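Local coordinates for sialidase B (Streptococcus pneumoniae serotype 4, PDB 4XJW), which cleaves terminal sialic acids from oligosaccharides, glycoproteins and glycolipids as a glycosyl hydrolase family 33 exo-sialidase, at residues A[319-333]-A[438-451]. The protein carries 1 engineered substitution. Residues are numbered along the deposited sequence; the frame is centred on the assembly and turned at random.
Sequences KADSGFKEINGHYYL and LLPPFLGEKHNGTY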
# COMPACT_ATOMS: atom_id res chain seq x y z
N LYS A 319 6.22 -16.54 19.46
CA LYS A 319 5.52 -17.56 18.67
C LYS A 319 4.90 -18.65 19.53
O LYS A 319 4.06 -19.41 19.05
CB LYS A 319 6.48 -18.19 17.65
CG LYS A 319 7.12 -17.19 16.70
CD LYS A 319 6.07 -16.42 15.92
CE LYS A 319 6.70 -15.51 14.88
NZ LYS A 319 7.57 -14.48 15.50
N ALA A 320 5.31 -18.73 20.80
CA ALA A 320 4.88 -19.82 21.67
C ALA A 320 3.93 -19.37 22.79
O ALA A 320 3.85 -20.02 23.84
CB ALA A 320 6.09 -20.52 22.26
N ASP A 321 3.22 -18.27 22.55
CA ASP A 321 2.31 -17.74 23.55
C ASP A 321 1.15 -17.04 22.85
O ASP A 321 1.37 -16.16 22.02
CB ASP A 321 3.04 -16.73 24.44
CG ASP A 321 2.35 -16.51 25.76
OD1 ASP A 321 1.10 -16.55 25.81
OD2 ASP A 321 3.06 -16.27 26.76
N SER A 322 -0.08 -17.44 23.19
CA SER A 322 -1.28 -16.87 22.58
C SER A 322 -1.67 -15.55 23.22
O SER A 322 -2.41 -14.75 22.63
CB SER A 322 -2.45 -17.84 22.74
OG SER A 322 -2.90 -17.87 24.08
N GLY A 323 -1.18 -15.32 24.44
CA GLY A 323 -1.57 -14.14 25.19
C GLY A 323 -2.79 -14.36 26.07
O GLY A 323 -3.22 -13.45 26.77
N PHE A 324 -3.36 -15.56 26.02
CA PHE A 324 -4.56 -15.87 26.78
C PHE A 324 -4.37 -17.08 27.68
O PHE A 324 -3.67 -18.02 27.32
CB PHE A 324 -5.74 -16.18 25.86
CG PHE A 324 -6.11 -15.06 24.94
CD1 PHE A 324 -5.49 -14.93 23.71
CD2 PHE A 324 -7.09 -14.15 25.30
CE1 PHE A 324 -5.83 -13.91 22.85
CE2 PHE A 324 -7.44 -13.12 24.44
CZ PHE A 324 -6.81 -13.00 23.22
N LYS A 325 -5.02 -17.06 28.84
CA LYS A 325 -5.10 -18.24 29.68
C LYS A 325 -6.43 -18.95 29.44
O LYS A 325 -7.50 -18.33 29.55
CB LYS A 325 -4.97 -17.87 31.16
CG LYS A 325 -4.58 -19.04 32.05
CD LYS A 325 -4.38 -18.59 33.49
CE LYS A 325 -3.42 -19.51 34.24
NZ LYS A 325 -2.99 -18.89 35.53
N GLU A 326 -6.38 -20.23 29.10
CA GLU A 326 -7.59 -21.01 28.96
C GLU A 326 -7.97 -21.60 30.31
O GLU A 326 -7.16 -22.24 30.97
CB GLU A 326 -7.42 -22.13 27.93
CG GLU A 326 -8.63 -23.04 27.80
CD GLU A 326 -8.59 -23.90 26.56
OE1 GLU A 326 -7.60 -23.81 25.79
OE2 GLU A 326 -9.55 -24.67 26.34
N ILE A 327 -9.21 -21.34 30.73
CA ILE A 327 -9.74 -21.90 31.97
C ILE A 327 -11.12 -22.46 31.70
O ILE A 327 -12.08 -21.71 31.53
CB ILE A 327 -9.83 -20.86 33.09
CG1 ILE A 327 -8.46 -20.24 33.37
CG2 ILE A 327 -10.39 -21.49 34.35
CD1 ILE A 327 -8.52 -18.92 34.11
N ASN A 328 -11.22 -23.79 31.65
CA ASN A 328 -12.48 -24.48 31.38
C ASN A 328 -13.18 -23.97 30.13
O ASN A 328 -14.37 -23.65 30.16
CB ASN A 328 -13.41 -24.40 32.59
CG ASN A 328 -12.80 -25.02 33.83
OD1 ASN A 328 -12.69 -24.38 34.88
ND2 ASN A 328 -12.39 -26.29 33.72
N GLY A 329 -12.44 -23.88 29.03
CA GLY A 329 -13.02 -23.49 27.76
C GLY A 329 -13.29 -22.00 27.62
O GLY A 329 -13.97 -21.57 26.69
N HIS A 330 -12.76 -21.21 28.55
CA HIS A 330 -12.85 -19.77 28.44
C HIS A 330 -11.45 -19.18 28.35
O HIS A 330 -10.53 -19.67 29.00
CB HIS A 330 -13.59 -19.17 29.64
CG HIS A 330 -14.98 -19.70 29.80
ND1 HIS A 330 -16.08 -19.07 29.26
CD2 HIS A 330 -15.45 -20.80 30.44
CE1 HIS A 330 -17.17 -19.76 29.56
NE2 HIS A 330 -16.81 -20.81 30.27
N TYR A 331 -11.29 -18.15 27.52
CA TYR A 331 -9.99 -17.55 27.30
C TYR A 331 -9.92 -16.16 27.91
O TYR A 331 -10.77 -15.31 27.63
CB TYR A 331 -9.68 -17.49 25.81
CG TYR A 331 -9.78 -18.84 25.14
CD1 TYR A 331 -8.70 -19.71 25.12
CD2 TYR A 331 -10.97 -19.26 24.56
CE1 TYR A 331 -8.79 -20.95 24.51
CE2 TYR A 331 -11.08 -20.50 23.96
CZ TYR A 331 -9.98 -21.34 23.94
OH TYR A 331 -10.08 -22.57 23.34
N TYR A 332 -8.92 -15.93 28.74
CA TYR A 332 -8.77 -14.65 29.41
C TYR A 332 -7.44 -14.04 29.06
O TYR A 332 -6.41 -14.70 29.11
CB TYR A 332 -8.88 -14.83 30.93
CG TYR A 332 -10.23 -15.35 31.35
CD1 TYR A 332 -11.35 -14.53 31.29
CD2 TYR A 332 -10.38 -16.65 31.81
CE1 TYR A 332 -12.60 -15.00 31.67
CE2 TYR A 332 -11.63 -17.12 32.20
CZ TYR A 332 -12.73 -16.29 32.12
OH TYR A 332 -13.97 -16.74 32.50
N LEU A 333 -7.48 -12.76 28.69
CA LEU A 333 -6.28 -12.01 28.31
C LEU A 333 -5.35 -11.87 29.51
O LEU A 333 -5.77 -11.41 30.58
CB LEU A 333 -6.69 -10.63 27.79
CG LEU A 333 -5.60 -9.73 27.22
CD1 LEU A 333 -5.05 -10.33 25.93
CD2 LEU A 333 -6.15 -8.33 26.98
N LEU A 438 -10.88 -8.39 20.63
CA LEU A 438 -9.94 -9.45 20.27
C LEU A 438 -10.67 -10.76 19.96
O LEU A 438 -11.62 -11.12 20.64
CB LEU A 438 -8.93 -9.69 21.39
CG LEU A 438 -8.00 -8.51 21.67
CD1 LEU A 438 -7.01 -8.81 22.81
CD2 LEU A 438 -7.26 -8.06 20.42
N LEU A 439 -10.23 -11.45 18.91
CA LEU A 439 -10.71 -12.79 18.65
C LEU A 439 -10.08 -13.76 19.65
O LEU A 439 -8.98 -13.51 20.13
CB LEU A 439 -10.40 -13.23 17.21
CG LEU A 439 -11.20 -12.58 16.07
CD1 LEU A 439 -11.41 -13.56 14.93
CD2 LEU A 439 -12.51 -12.02 16.56
N PRO A 440 -10.78 -14.86 19.95
CA PRO A 440 -10.16 -15.87 20.82
C PRO A 440 -8.97 -16.53 20.14
O PRO A 440 -8.86 -16.47 18.91
CB PRO A 440 -11.28 -16.90 21.00
CG PRO A 440 -12.11 -16.77 19.77
CD PRO A 440 -12.08 -15.31 19.44
N PRO A 441 -8.08 -17.16 20.92
CA PRO A 441 -7.01 -17.96 20.31
C PRO A 441 -7.59 -19.24 19.72
O PRO A 441 -8.55 -19.78 20.28
CB PRO A 441 -6.10 -18.28 21.50
CG PRO A 441 -6.98 -18.20 22.68
CD PRO A 441 -8.01 -17.15 22.39
N PHE A 442 -7.04 -19.70 18.60
CA PHE A 442 -7.58 -20.88 17.93
C PHE A 442 -6.65 -22.09 17.97
O PHE A 442 -7.07 -23.21 17.64
CB PHE A 442 -7.93 -20.54 16.48
CG PHE A 442 -9.05 -19.55 16.35
CD1 PHE A 442 -10.37 -19.97 16.35
CD2 PHE A 442 -8.78 -18.19 16.23
CE1 PHE A 442 -11.41 -19.04 16.24
CE2 PHE A 442 -9.79 -17.27 16.11
CZ PHE A 442 -11.11 -17.69 16.12
N LEU A 443 -5.41 -21.88 18.38
CA LEU A 443 -4.41 -22.95 18.33
C LEU A 443 -3.79 -23.26 19.70
O LEU A 443 -2.65 -23.73 19.78
CB LEU A 443 -3.32 -22.61 17.30
CG LEU A 443 -3.81 -22.51 15.85
CD1 LEU A 443 -2.72 -22.02 14.93
CD2 LEU A 443 -4.35 -23.84 15.37
N GLY A 444 -4.55 -23.01 20.76
CA GLY A 444 -4.08 -23.32 22.10
C GLY A 444 -3.27 -22.23 22.79
O GLY A 444 -2.91 -21.23 22.18
N GLU A 445 -3.00 -22.44 24.08
CA GLU A 445 -2.29 -21.46 24.91
C GLU A 445 -0.86 -21.14 24.47
O GLU A 445 -0.34 -20.07 24.78
CB GLU A 445 -2.25 -21.94 26.37
CG GLU A 445 -3.44 -21.51 27.22
CD GLU A 445 -3.36 -22.02 28.65
OE1 GLU A 445 -4.08 -21.48 29.51
OE2 GLU A 445 -2.57 -22.96 28.90
N LYS A 446 -0.23 -22.07 23.76
CA LYS A 446 1.19 -21.96 23.45
C LYS A 446 1.49 -21.67 21.98
O LYS A 446 2.48 -22.15 21.43
CB LYS A 446 1.93 -23.22 23.89
CG LYS A 446 2.20 -23.30 25.38
CD LYS A 446 3.25 -24.37 25.66
CE LYS A 446 2.67 -25.76 25.50
NZ LYS A 446 1.70 -26.05 26.60
N HIS A 447 0.62 -20.89 21.35
CA HIS A 447 0.78 -20.58 19.93
C HIS A 447 0.33 -19.15 19.68
O HIS A 447 -0.74 -18.75 20.12
CB HIS A 447 -0.06 -21.55 19.09
CG HIS A 447 0.30 -21.55 17.63
ND1 HIS A 447 0.05 -20.48 16.80
CD2 HIS A 447 0.86 -22.51 16.86
CE1 HIS A 447 0.46 -20.78 15.57
NE2 HIS A 447 0.95 -22.00 15.58
N ASN A 448 1.15 -18.36 18.99
CA ASN A 448 0.77 -16.99 18.67
C ASN A 448 -0.44 -16.94 17.75
O ASN A 448 -0.85 -17.97 17.22
CB ASN A 448 1.96 -16.24 18.05
CG ASN A 448 2.35 -16.77 16.69
OD1 ASN A 448 2.32 -17.98 16.45
ND2 ASN A 448 2.72 -15.87 15.78
N GLY A 449 -1.01 -15.76 17.57
CA GLY A 449 -2.14 -15.61 16.67
C GLY A 449 -1.75 -16.04 15.26
O GLY A 449 -0.57 -15.99 14.88
N THR A 450 -2.74 -16.50 14.50
CA THR A 450 -2.52 -16.72 13.08
C THR A 450 -2.51 -15.33 12.44
O THR A 450 -2.85 -14.34 13.09
CB THR A 450 -3.63 -17.57 12.46
OG1 THR A 450 -4.91 -16.95 12.66
CG2 THR A 450 -3.64 -18.98 13.09
N TYR A 451 -2.09 -15.27 11.18
CA TYR A 451 -1.93 -13.99 10.51
C TYR A 451 -3.06 -13.80 9.51
O TYR A 451 -3.26 -14.66 8.64
CB TYR A 451 -0.58 -13.95 9.79
CG TYR A 451 0.59 -14.36 10.67
CD1 TYR A 451 0.99 -13.56 11.73
CD2 TYR A 451 1.27 -15.54 10.43
CE1 TYR A 451 2.06 -13.93 12.53
CE2 TYR A 451 2.33 -15.92 11.22
CZ TYR A 451 2.72 -15.12 12.27
OH TYR A 451 3.79 -15.51 13.06
O HOH W 1 -7.34 -22.15 21.40
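The pyrrolidine of P441 is wedged between two aromatic rings of the hairpin 324-333. Its CD lies over one face of F324, 3.9 Å from the ring centroid, and over one face of Y331, 4.1 Å from that centroid, so that one methylene makes two CH-pi contacts. With CG anti to the carbonyl carbon in both (chi1 -60° for F324, -55° for Y331), the two rings, on neighbouring strands, meet the same proline. Beyond them, L333 CD1 meets L438 CD1 at 4.0 Å, the two leucines crossing at about a right angle. At strand 324-327, the extended E445 chain passes the F324 carbonyl and presents OE1 to the backbone N of E326, 2.6 Å away; the N-H meets the anti side of the carboxylate, 20° out of its plane. The ammonium of K325, not in contact with E445, forms a salt bridge with E356. Backbone bonds join the two loops: S322 N gives to E445 O (3.1 Å) and N448 N to K319 O (3.1 Å), each donor standing above the carbonyl plane. S322 OG and D321 OD1 accept from F324 N and G323 N, an ST turn and an Asx turn that shape the lead-in to the hairpin; OD1 also forms a salt bridge with K334. Further back, N448 ND2 reaches Y451 OH (2.9 Å) and N419, while the aliphatic part of K319 lies alongside the amide. The contact thus fastens the loop between propeller strands 437-438 and 451-459 to the hairpin of the inserted sheet through an apolar proline-aromatic centre bordered by backbone and carboxylate hydrogen bonds.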